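Local coordinates for protein import inner membrane translocase subunit TIM21 mitochondrial (Saccharomyces cerevisiae, PDB 2CIU) that helps mediate preprotein translocation across the mitochondrial inner membrane as part of the TIM23 complex, keeping it in close contact with the outer-membrane TOM complex, at residues L28-D31 with K37-L40. Sequence-based numbering, arbitrary orientation.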
# COMPACT_ATOMS: atom_id res chain seq x y z
N LEU A 28 1.64 0.65 13.39
CA LEU A 28 0.68 1.74 13.44
C LEU A 28 0.21 1.99 14.87
O LEU A 28 -0.55 2.92 15.12
CB LEU A 28 -0.53 1.43 12.55
CG LEU A 28 -0.32 1.50 11.04
CD1 LEU A 28 -1.53 0.89 10.34
CD2 LEU A 28 -0.11 2.95 10.62
N GLN A 29 0.67 1.15 15.78
CA GLN A 29 0.31 1.26 17.19
C GLN A 29 -1.20 1.23 17.36
O GLN A 29 -1.78 2.06 18.07
CB GLN A 29 0.90 2.54 17.78
CG GLN A 29 2.43 2.52 17.82
CD GLN A 29 3.03 3.79 18.38
OE1 GLN A 29 2.49 4.38 19.32
NE2 GLN A 29 4.16 4.21 17.81
N CYS A 30 -1.83 0.27 16.69
CA CYS A 30 -3.28 0.11 16.77
C CYS A 30 -3.73 -0.20 18.18
O CYS A 30 -3.05 -0.90 18.92
CB CYS A 30 -3.75 -1.04 15.88
SG CYS A 30 -3.60 -0.71 14.11
N ASP A 31 -4.89 0.35 18.54
CA ASP A 31 -5.50 0.13 19.84
C ASP A 31 -6.28 -1.18 19.66
O ASP A 31 -7.49 -1.17 19.47
CB ASP A 31 -6.46 1.28 20.14
CG ASP A 31 -7.05 1.22 21.54
OD1 ASP A 31 -6.76 0.25 22.27
OD2 ASP A 31 -7.82 2.14 21.89
N LYS A 37 -10.63 -4.81 17.64
CA LYS A 37 -9.50 -4.21 16.94
C LYS A 37 -9.87 -2.80 16.50
O LYS A 37 -11.01 -2.54 16.13
CB LYS A 37 -9.12 -5.04 15.71
CG LYS A 37 -8.76 -6.49 16.03
CD LYS A 37 -8.55 -7.33 14.76
CE LYS A 37 -7.24 -6.98 14.05
NZ LYS A 37 -7.00 -7.85 12.86
N GLU A 38 -8.90 -1.90 16.51
CA GLU A 38 -9.15 -0.53 16.08
C GLU A 38 -9.57 -0.52 14.62
O GLU A 38 -9.04 -1.26 13.79
CB GLU A 38 -7.89 0.32 16.24
CG GLU A 38 -8.06 1.76 15.78
CD GLU A 38 -6.81 2.61 15.95
OE1 GLU A 38 -5.88 2.19 16.67
OE2 GLU A 38 -6.77 3.72 15.38
N ARG A 39 -10.54 0.34 14.30
CA ARG A 39 -11.01 0.48 12.93
C ARG A 39 -10.10 1.49 12.24
O ARG A 39 -10.19 2.68 12.49
CB ARG A 39 -12.45 0.98 12.91
CG ARG A 39 -13.46 -0.04 13.41
CD ARG A 39 -14.88 0.47 13.28
NE ARG A 39 -15.18 1.54 14.22
CZ ARG A 39 -15.35 1.37 15.53
NH1 ARG A 39 -15.25 0.15 16.05
NH2 ARG A 39 -15.62 2.40 16.31
N LEU A 40 -9.21 0.99 11.39
CA LEU A 40 -8.30 1.87 10.67
C LEU A 40 -9.02 2.62 9.55
O LEU A 40 -10.10 2.23 9.11
CB LEU A 40 -7.14 1.05 10.10
CG LEU A 40 -6.21 0.39 11.12
CD1 LEU A 40 -5.15 -0.44 10.40
CD2 LEU A 40 -5.56 1.47 11.98
O HOH W 1 -3.86 3.89 17.59
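K37 meets D31 through its backbone, its carbonyl carbon lying 4.1 Å from D31 O while the ammonium end leads away, at the base of the loop that joins helix 22-27 to strand 41-48 in the intermembrane-space domain of Tim21, whose sequence family belongs to the NTF2 clan. The helix ends in a Schellman motif, with Q29 at positive phi, and the loop then returns so that E38 lies beside D31, their CA atoms 5.3 Å apart. At E38 the side chain is fully extended, CG anti to the backbone N (chi1 179°), which carries the carboxylate across the loop. OE1 accepts the D31 amide at 2.8 Å, nearly along the C-O axis and almost straight at 167°. A water donates to the same oxygen and to Q29 O, so OE1 is gripped twice, whereas OE2 takes the amide of K81 from a neighbouring loop. These donors probably favour the ionised carboxylate. The backbone of E38 is held as well, its amide hydrogen-bonded to D32 OD1 and its carbonyl oxygen accepting a hydrogen bond from R25 NH2 of helix 22-27. L40, last before the strand, directs its isobutyl group toward 28-31, where it also touches V78 of strand 70-79. Its CD1 meets L28 CD1 at 3.9 Å, the two side chains crossing at a slant, and its other methyl, CD2, lies 3.6 Å from C30 SG.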